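Local coordinates for DUF1214 domain-containing protein (Burkholderia cenocepacia, PDB 6ANS) that is of unknown function but belongs to the DUF1214 family, pairs with a second copy of itself, and holds a sodium ion and a phosphate in the crystal, at residues 49-54 against 61-66; 306-309 against 315-318; 78-83 against 111-116. One frame throughout, in Å; residues are numbered along the deposited sequence.

Contact 1. Residues 49-54 against 61-66; sequences EQILRT and LTRAEG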
loop_
_atom_site.group_PDB
_atom_site.type_symbol
_atom_site.label_atom_id
_atom_site.label_comp_id
_atom_site.label_asym_id
_atom_site.label_seq_id
_atom_site.Cartn_x
_atom_site.Cartn_y
_atom_site.Cartn_z
ATOM N N GLU A 49 1.824 -4.883 -23.622
ATOM C CA GLU A 49 2.354 -5.820 -24.613
ATOM C C GLU A 49 3.028 -7.019 -23.958
ATOM O O GLU A 49 3.070 -8.104 -24.550
ATOM C CB GLU A 49 3.328 -5.103 -25.544
ATOM C CG GLU A 49 2.668 -3.965 -26.334
ATOM C CD GLU A 49 3.670 -3.051 -27.037
ATOM O OE1 GLU A 49 4.893 -3.254 -26.880
ATOM O OE2 GLU A 49 3.229 -2.117 -27.744
ATOM N N GLN A 50 3.571 -6.853 -22.748
ATOM C CA GLN A 50 4.145 -8.010 -22.061
ATOM C C GLN A 50 3.080 -9.044 -21.693
ATOM O O GLN A 50 3.387 -10.236 -21.584
ATOM C CB GLN A 50 4.883 -7.564 -20.798
ATOM C CG GLN A 50 6.006 -6.599 -21.056
ATOM C CD GLN A 50 7.009 -7.151 -22.044
ATOM O OE1 GLN A 50 7.267 -8.348 -22.074
ATOM N NE2 GLN A 50 7.581 -6.274 -22.854
ATOM N N ILE A 51 1.833 -8.614 -21.506
ATOM C CA ILE A 51 0.747 -9.541 -21.201
ATOM C C ILE A 51 0.261 -10.213 -22.476
ATOM O O ILE A 51 -0.098 -11.394 -22.477
ATOM C CB ILE A 51 -0.389 -8.780 -20.496
ATOM C CG1 ILE A 51 0.177 -8.005 -19.312
ATOM C CG2 ILE A 51 -1.514 -9.727 -20.052
ATOM C CD1 ILE A 51 1.008 -8.860 -18.380
ATOM N N LEU A 52 0.265 -9.467 -23.580
ATOM C CA LEU A 52 -0.255 -9.929 -24.857
ATOM C C LEU A 52 0.748 -10.747 -25.660
ATOM O O LEU A 52 0.357 -11.317 -26.683
ATOM C CB LEU A 52 -0.728 -8.731 -25.677
ATOM C CG LEU A 52 -1.847 -7.937 -24.985
ATOM C CD1 LEU A 52 -2.161 -6.651 -25.748
ATOM C CD2 LEU A 52 -3.100 -8.804 -24.857
ATOM N N ARG A 53 2.010 -10.803 -25.226
ATOM C CA ARG A 53 3.045 -11.630 -25.851
ATOM C C ARG A 53 2.504 -12.974 -26.306
ATOM O O ARG A 53 1.808 -13.668 -25.559
ATOM C CB ARG A 53 4.197 -11.881 -24.879
ATOM C CG ARG A 53 5.065 -10.707 -24.579
ATOM C CD ARG A 53 5.940 -10.992 -23.350
ATOM N NE ARG A 53 6.915 -12.067 -23.565
ATOM C CZ ARG A 53 8.114 -12.096 -22.985
ATOM N NH1 ARG A 53 8.474 -11.103 -22.192
ATOM N NH2 ARG A 53 8.958 -13.103 -23.192
ATOM N N THR A 54 2.863 -13.351 -27.530
ATOM C CA THR A 54 2.374 -14.604 -28.081
ATOM C C THR A 54 3.022 -15.815 -27.430
ATOM O O THR A 54 2.472 -16.915 -27.530
ATOM C CB THR A 54 2.602 -14.635 -29.600
ATOM O OG1 THR A 54 3.994 -14.447 -29.869
ATOM C CG2 THR A 54 1.787 -13.544 -30.305
ATOM N N LEU A 61 -8.281 -16.422 -17.669
ATOM C CA LEU A 61 -7.833 -16.201 -16.298
ATOM C C LEU A 61 -6.419 -15.639 -16.273
ATOM O O LEU A 61 -6.160 -14.601 -15.650
ATOM C CB LEU A 61 -7.925 -17.503 -15.494
ATOM C CG LEU A 61 -7.558 -17.430 -14.008
ATOM C CD1 LEU A 61 -8.313 -16.315 -13.300
ATOM C CD2 LEU A 61 -7.863 -18.766 -13.333
ATOM N N THR A 62 -5.489 -16.305 -16.958
ATOM C CA THR A 62 -4.118 -15.808 -16.990
ATOM C C THR A 62 -4.054 -14.406 -17.576
ATOM O O THR A 62 -3.386 -13.521 -17.024
ATOM C CB THR A 62 -3.238 -16.757 -17.794
ATOM O OG1 THR A 62 -3.131 -18.015 -17.105
ATOM C CG2 THR A 62 -1.869 -16.138 -17.995
ATOM N N ARG A 63 -4.766 -14.186 -18.682
ATOM C CA ARG A 63 -4.777 -12.885 -19.337
ATOM C C ARG A 63 -5.323 -11.823 -18.387
ATOM O O ARG A 63 -4.702 -10.777 -18.185
ATOM C CB ARG A 63 -5.597 -12.992 -20.631
ATOM C CG ARG A 63 -5.859 -11.721 -21.425
ATOM C CD ARG A 63 -4.630 -11.083 -22.075
ATOM N NE ARG A 63 -3.827 -11.958 -22.932
ATOM C CZ ARG A 63 -4.012 -12.136 -24.239
ATOM N NH1 ARG A 63 -5.006 -11.533 -24.873
ATOM N NH2 ARG A 63 -3.201 -12.935 -24.919
ATOM N N ALA A 64 -6.460 -12.098 -17.749
ATOM C CA ALA A 64 -7.006 -11.133 -16.800
ATOM C C ALA A 64 -6.032 -10.873 -15.657
ATOM O O ALA A 64 -5.742 -9.719 -15.324
ATOM C CB ALA A 64 -8.346 -11.627 -16.258
ATOM N N GLU A 65 -5.470 -11.936 -15.077
ATOM C CA GLU A 65 -4.524 -11.745 -13.983
ATOM C C GLU A 65 -3.309 -10.953 -14.423
ATOM O O GLU A 65 -2.757 -10.185 -13.628
ATOM C CB GLU A 65 -4.104 -13.097 -13.400
ATOM C CG GLU A 65 -5.194 -13.702 -12.562
ATOM C CD GLU A 65 -4.770 -14.940 -11.811
ATOM O OE1 GLU A 65 -3.733 -15.528 -12.161
ATOM O OE2 GLU A 65 -5.494 -15.336 -10.872
ATOM N N GLY A 66 -2.902 -11.092 -15.686
ATOM C CA GLY A 66 -1.748 -10.350 -16.162
ATOM C C GLY A 66 -1.935 -8.848 -16.100
ATOM O O GLY A 66 -1.024 -8.118 -15.703
HETATM O O HOH W 1 -1.867 -13.469 -21.448
HETATM O O HOH W 2 -0.811 -13.960 -24.672
#
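Arg63 and Leu52 carry much of this contact, and the arginine can be followed outward from its CB. CB leaves helix 60-83 beside the other segment rather than at it; with CG anti to the backbone N (chi1 174°) and bends at chi2 and chi3, the chain then turns towards the end of helix 48-52. Arg63 CD, the first to touch, lies between Leu52 CD2 and Ile51 CG2, 4.0 Å from the latter. NE donates to water 1 at 2.9 Å, which bridges Arg63 NE to Ile51 O. CZ and NH1 lie beneath a methyl of Leu52: CD2 sits over one face of the guanidinium, displaced towards its rim, and comes within 3.3 Å of Arg63 NH1. NH2 donates to water 2 at 2.6 Å, which bridges Arg63 NH2 to Arg53 O. Both waters lie at the edge of the guanidinium, in its plane, while NH1 bonds to Leu32 O of the second subunit. Ile51 O, near the end of helix 48-52, and Arg53 O, just beyond it, thus face the cation through water, a placing that would probably favour its positive charge. Beside this polar half, Ile51 CD1 packs at 3.4 Å against Gly66 O. Ile51 CG2, 3.9 Å from Gly66 CA, takes up the side where a CB would point, which lets Ile51 CA and Gly66 CA come to 5.7 Å. The contact closes the short connection between helices 48-52 and 60-83: Phe67 and Leu70 of the longer helix also pack on Ile51, and Arg53 salt-bridges to Asp247 of helix 224-251.

Contact 2. Residues 306-309 against 315-318; sequences VQLN and SLDY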
loop_
_atom_site.group_PDB
_atom_site.type_symbol
_atom_site.label_atom_id
_atom_site.label_comp_id
_atom_site.label_asym_id
_atom_site.label_seq_id
_atom_site.Cartn_x
_atom_site.Cartn_y
_atom_site.Cartn_z
ATOM N N VAL A 306 7.698 -24.884 -1.090
ATOM C CA VAL A 306 7.345 -24.935 -2.499
ATOM C C VAL A 306 6.026 -24.187 -2.659
ATOM O O VAL A 306 5.127 -24.307 -1.819
ATOM C CB VAL A 306 7.256 -26.386 -3.013
ATOM C CG1 VAL A 306 6.243 -27.192 -2.195
ATOM C CG2 VAL A 306 6.923 -26.404 -4.506
ATOM N N GLN A 307 5.920 -23.383 -3.713
ATOM C CA GLN A 307 4.757 -22.535 -3.894
ATOM C C GLN A 307 4.241 -22.651 -5.318
ATOM O O GLN A 307 5.012 -22.870 -6.256
ATOM C CB GLN A 307 5.088 -21.072 -3.603
ATOM C CG GLN A 307 6.118 -20.478 -4.579
ATOM C CD GLN A 307 6.470 -19.043 -4.240
ATOM O OE1 GLN A 307 7.267 -18.796 -3.341
ATOM N NE2 GLN A 307 5.874 -18.086 -4.963
ATOM N N LEU A 308 2.933 -22.462 -5.473
ATOM C CA LEU A 308 2.296 -22.484 -6.778
ATOM C C LEU A 308 1.982 -21.046 -7.190
ATOM O O LEU A 308 1.495 -20.261 -6.373
ATOM C CB LEU A 308 1.033 -23.344 -6.745
ATOM C CG LEU A 308 0.631 -23.928 -8.110
ATOM C CD1 LEU A 308 1.703 -24.921 -8.582
ATOM C CD2 LEU A 308 -0.747 -24.590 -8.059
ATOM N N ASN A 309 2.307 -20.700 -8.441
ATOM C CA ASN A 309 2.169 -19.347 -8.977
ATOM C C ASN A 309 1.336 -19.353 -10.249
ATOM O O ASN A 309 1.173 -20.388 -10.897
ATOM C CB ASN A 309 3.524 -18.700 -9.341
ATOM C CG ASN A 309 4.577 -18.861 -8.250
ATOM O OD1 ASN A 309 4.267 -18.828 -7.057
ATOM N ND2 ASN A 309 5.843 -18.978 -8.664
ATOM N N SER A 315 2.701 -15.616 -6.701
ATOM C CA SER A 315 2.075 -16.693 -5.947
ATOM C C SER A 315 0.562 -16.593 -6.088
ATOM O O SER A 315 0.002 -15.500 -6.223
ATOM C CB SER A 315 2.470 -16.638 -4.466
ATOM O OG SER A 315 2.089 -15.410 -3.870
ATOM N N LEU A 316 -0.102 -17.746 -6.074
ATOM C CA LEU A 316 -1.558 -17.760 -6.018
ATOM C C LEU A 316 -2.022 -17.171 -4.685
ATOM O O LEU A 316 -1.192 -16.821 -3.841
ATOM C CB LEU A 316 -2.088 -19.175 -6.250
ATOM C CG LEU A 316 -1.738 -19.759 -7.635
ATOM C CD1 LEU A 316 -2.381 -21.135 -7.820
ATOM C CD2 LEU A 316 -2.138 -18.815 -8.765
ATOM N N ASP A 317 -3.331 -17.014 -4.481
ATOM C CA ASP A 317 -3.777 -16.173 -3.369
ATOM C C ASP A 317 -3.803 -16.990 -2.083
ATOM O O ASP A 317 -4.823 -17.578 -1.710
ATOM C CB ASP A 317 -5.131 -15.546 -3.667
ATOM C CG ASP A 317 -5.574 -14.566 -2.566
ATOM O OD1 ASP A 317 -4.820 -14.385 -1.582
ATOM O OD2 ASP A 317 -6.664 -13.974 -2.693
ATOM N N TYR A 318 -2.683 -16.966 -1.353
ATOM C CA TYR A 318 -2.577 -17.783 -0.149
ATOM C C TYR A 318 -3.452 -17.297 1.007
ATOM O O TYR A 318 -3.489 -17.973 2.046
ATOM C CB TYR A 318 -1.127 -17.869 0.305
ATOM C CG TYR A 318 -0.413 -16.534 0.397
ATOM C CD1 TYR A 318 -0.469 -15.769 1.559
ATOM C CD2 TYR A 318 0.302 -16.034 -0.695
ATOM C CE1 TYR A 318 0.184 -14.541 1.643
ATOM C CE2 TYR A 318 0.947 -14.809 -0.630
ATOM C CZ TYR A 318 0.895 -14.066 0.534
ATOM O OH TYR A 318 1.552 -12.855 0.602
#
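Leu316 N donates to Leu308 O over 3.0 Å, and the bond is nearly straight at 173°. Next to it the two leucine side chains run alongside each other in the same direction, with Leu308 CD2 and Leu316 CD1 3.8 Å apart; the other methyl, Leu316 CD2, rests on the backbone carbon of Asn309. Ser315 approaches Asn309 so closely that its CA is 3.3 Å from Asn309 OD1. This is a single beta bridge, Asn309 with Ser315 (CA to CA 4.0 Å), where strand 303-309 gives way to the long connection to its antiparallel neighbour 324-326. The Asn309 amide is held on its oxygen from two residues back: Gln307 NE2 donates to Asn309 OD1 at 2.7 Å and 173°, with OD1 in the Gln307 amide plane. Its ND2 makes a weak hydrogen bond to Thr362. The Gln307 chain is extended beyond CG, which carries NE2 far enough to touch Ser315 CB at 3.7 Å as well. One shell further out, Gln307 NE2 also bonds to Asp105 O and its OE1 accepts from Arg366, while Ser315 OG bonds to Asp105 OD2 and to Lys101. Asp105 directly follows Gly103 and Ala104, the residues of the sodium site.

Contact 3. Residues 78-83 against 111-116; sequences LEMHVE and YQYARV. With PO4 (phosphate ion), chain E.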
loop_
_atom_site.group_PDB
_atom_site.type_symbol
_atom_site.label_atom_id
_atom_site.label_comp_id
_atom_site.label_asym_id
_atom_site.label_seq_id
_atom_site.Cartn_x
_atom_site.Cartn_y
_atom_site.Cartn_z
ATOM N N LEU A 78 5.702 2.761 -7.490
ATOM C CA LEU A 78 5.540 4.133 -7.007
ATOM C C LEU A 78 6.056 4.296 -5.578
ATOM O O LEU A 78 6.579 5.354 -5.216
ATOM C CB LEU A 78 4.067 4.562 -7.112
ATOM C CG LEU A 78 3.545 4.855 -8.525
ATOM C CD1 LEU A 78 1.998 4.930 -8.557
ATOM C CD2 LEU A 78 4.160 6.141 -9.094
ATOM N N GLU A 79 5.877 3.283 -4.737
ATOM C CA GLU A 79 6.470 3.344 -3.406
ATOM C C GLU A 79 7.983 3.303 -3.502
ATOM O O GLU A 79 8.687 4.071 -2.822
ATOM C CB GLU A 79 5.943 2.189 -2.549
ATOM C CG GLU A 79 4.436 2.327 -2.188
ATOM C CD GLU A 79 3.892 1.158 -1.357
ATOM O OE1 GLU A 79 4.687 0.381 -0.796
ATOM O OE2 GLU A 79 2.656 1.005 -1.273
HETATM N N MSE A 80 8.492 2.421 -4.354
HETATM C CA MSE A 80 9.909 2.265 -4.567
HETATM C C MSE A 80 10.577 3.536 -5.063
HETATM O O MSE A 80 11.592 3.945 -4.526
HETATM C CB MSE A 80 10.162 1.141 -5.564
HETATM C CG MSE A 80 11.641 0.887 -5.809
HETATM SE SE MSE A 80 11.871 -0.621 -7.037
HETATM C CE MSE A 80 11.177 -2.111 -5.923
ATOM N N HIS A 81 9.990 4.175 -6.077
ATOM C CA HIS A 81 10.696 5.216 -6.808
ATOM C C HIS A 81 10.154 6.616 -6.603
ATOM O O HIS A 81 10.829 7.566 -6.990
ATOM C CB HIS A 81 10.689 4.907 -8.308
ATOM C CG HIS A 81 11.554 3.745 -8.669
ATOM N ND1 HIS A 81 12.920 3.765 -8.496
ATOM C CD2 HIS A 81 11.253 2.527 -9.179
ATOM C CE1 HIS A 81 13.431 2.618 -8.914
ATOM N NE2 HIS A 81 12.441 1.850 -9.333
ATOM N N VAL A 82 8.976 6.780 -5.999
ATOM C CA VAL A 82 8.403 8.098 -5.753
ATOM C C VAL A 82 8.240 8.373 -4.259
ATOM O O VAL A 82 8.735 9.376 -3.753
ATOM C CB VAL A 82 7.067 8.279 -6.503
ATOM C CG1 VAL A 82 6.351 9.536 -6.027
ATOM C CG2 VAL A 82 7.340 8.358 -8.002
ATOM N N GLU A 83 7.583 7.464 -3.527
ATOM C CA GLU A 83 7.217 7.776 -2.147
ATOM C C GLU A 83 8.334 7.489 -1.145
ATOM O O GLU A 83 8.503 8.251 -0.188
ATOM C CB GLU A 83 5.948 7.009 -1.741
ATOM C CG GLU A 83 4.725 7.364 -2.574
ATOM C CD GLU A 83 4.322 8.830 -2.440
ATOM O OE1 GLU A 83 4.770 9.497 -1.481
ATOM O OE2 GLU A 83 3.541 9.311 -3.287
ATOM N N TYR A 111 8.559 -9.287 3.470
ATOM C CA TYR A 111 9.585 -8.551 2.749
ATOM C C TYR A 111 9.558 -7.103 3.191
ATOM O O TYR A 111 8.485 -6.503 3.329
ATOM C CB TYR A 111 9.372 -8.582 1.235
ATOM C CG TYR A 111 9.563 -9.903 0.546
ATOM C CD1 TYR A 111 10.837 -10.354 0.200
ATOM C CD2 TYR A 111 8.464 -10.674 0.169
ATOM C CE1 TYR A 111 11.017 -11.558 -0.465
ATOM C CE2 TYR A 111 8.630 -11.879 -0.505
ATOM C CZ TYR A 111 9.917 -12.310 -0.819
ATOM O OH TYR A 111 10.093 -13.489 -1.484
ATOM N N GLN A 112 10.741 -6.527 3.348
ATOM C CA GLN A 112 10.848 -5.108 3.631
ATOM C C GLN A 112 11.966 -4.536 2.782
ATOM O O GLN A 112 13.035 -5.135 2.674
ATOM C CB GLN A 112 11.117 -4.851 5.107
ATOM C CG GLN A 112 9.976 -5.319 6.000
ATOM C CD GLN A 112 10.218 -4.927 7.432
ATOM O OE1 GLN A 112 10.940 -5.602 8.159
ATOM N NE2 GLN A 112 9.674 -3.779 7.821
ATOM N N TYR A 113 11.720 -3.366 2.210
ATOM C CA TYR A 113 12.631 -2.743 1.271
ATOM C C TYR A 113 12.762 -1.282 1.656
ATOM O O TYR A 113 11.763 -0.620 1.956
ATOM C CB TYR A 113 12.083 -2.895 -0.165
ATOM C CG TYR A 113 12.877 -2.307 -1.317
ATOM C CD1 TYR A 113 13.397 -3.131 -2.305
ATOM C CD2 TYR A 113 13.060 -0.936 -1.452
ATOM C CE1 TYR A 113 14.095 -2.613 -3.385
ATOM C CE2 TYR A 113 13.764 -0.406 -2.539
ATOM C CZ TYR A 113 14.270 -1.252 -3.506
ATOM O OH TYR A 113 14.972 -0.744 -4.590
ATOM N N ALA A 114 13.991 -0.781 1.642
ATOM C CA ALA A 114 14.233 0.645 1.791
ATOM C C ALA A 114 15.229 1.097 0.735
ATOM O O ALA A 114 16.242 0.426 0.493
ATOM C CB ALA A 114 14.760 0.990 3.185
ATOM N N ARG A 115 14.941 2.242 0.123
ATOM C CA ARG A 115 15.916 2.888 -0.740
ATOM C C ARG A 115 16.992 3.514 0.119
ATOM O O ARG A 115 16.701 4.170 1.117
ATOM C CB ARG A 115 15.268 3.965 -1.611
ATOM C CG ARG A 115 14.287 3.451 -2.642
ATOM C CD ARG A 115 14.982 2.572 -3.672
ATOM N NE ARG A 115 15.781 3.311 -4.640
ATOM C CZ ARG A 115 16.103 2.820 -5.834
ATOM N NH1 ARG A 115 15.682 1.606 -6.178
ATOM N NH2 ARG A 115 16.841 3.526 -6.682
ATOM N N VAL A 116 18.246 3.293 -0.256
ATOM C CA VAL A 116 19.362 3.888 0.443
ATOM C C VAL A 116 20.301 4.470 -0.612
ATOM O O VAL A 116 20.173 4.202 -1.805
ATOM C CB VAL A 116 20.075 2.863 1.354
ATOM C CG1 VAL A 116 19.136 2.375 2.472
ATOM C CG2 VAL A 116 20.543 1.676 0.536
HETATM P P PO4 E . 12.947 -15.219 -2.465
HETATM O O1 PO4 E . 13.256 -16.515 -1.756
HETATM O O2 PO4 E . 11.792 -15.481 -3.378
HETATM O O3 PO4 E . 12.617 -14.119 -1.488
HETATM O O4 PO4 E . 14.185 -14.836 -3.237
#
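Met80, present as selenomethionine, makes the apolar and aromatic part of the contact with Tyr113. Its extended first two torsions (chi1 -178°) send the chain out from the helix to meet the tyrosine at about a right angle, and the bend at chi3 lays CE over one ring face, 4.3 Å from the Tyr113 centroid and 26° off the normal, a CH-pi contact. The selenium stands obliquely at 5.1 Å from the same centroid, in a Met-aromatic contact. The second group gathers at Arg115, whose CG comes to 3.3 Å from Met80 O. Its NH1 lies 3.7 Å from His81 CE1; the planes are 65° apart, so this is not a parallel stack, though His81 ND1 lies over one face of the guanidinium, towards its rim. NH1 also donates to Tyr113 OH at 2.9 Å. The phosphate, probably from the crystallisation liquor, is held differently: Tyr111 OH donates to PO4 O3 at 2.6 Å, with O3 near the ring plane, and Tyr278, Arg194 and Arg366 also bond it. With no hydrogen bond between the segments, helix 60-83 is held on strand 109-115 by packing, and the bond from Arg115 to Tyr113 keeps the arginine beside the ring.

Overall arrangement
From the N terminus, contact 1 closes first, across the short connection between helices 48-52 and 60-83. The latter helix then runs on to contact 3, which closes a longer excursion onto strand 109-115; the centres of these two contacts are 26 Å apart, and both touch the second subunit. Contact 2 comes much later, closing the five residues 310-314 that follow strand 303-309. All three are in series, so none nests in or crosses another. Contacts 2 and 3 lie on opposite sides of the chain's centre, and their strands, 303-309 and 109-115, belong to different antiparallel sheets, yet they share a neighbour: Arg366 bonds both Gln307 and the phosphate held by Tyr111. Trp312, between the segments of contact 2, packs on Ile51 of contact 1.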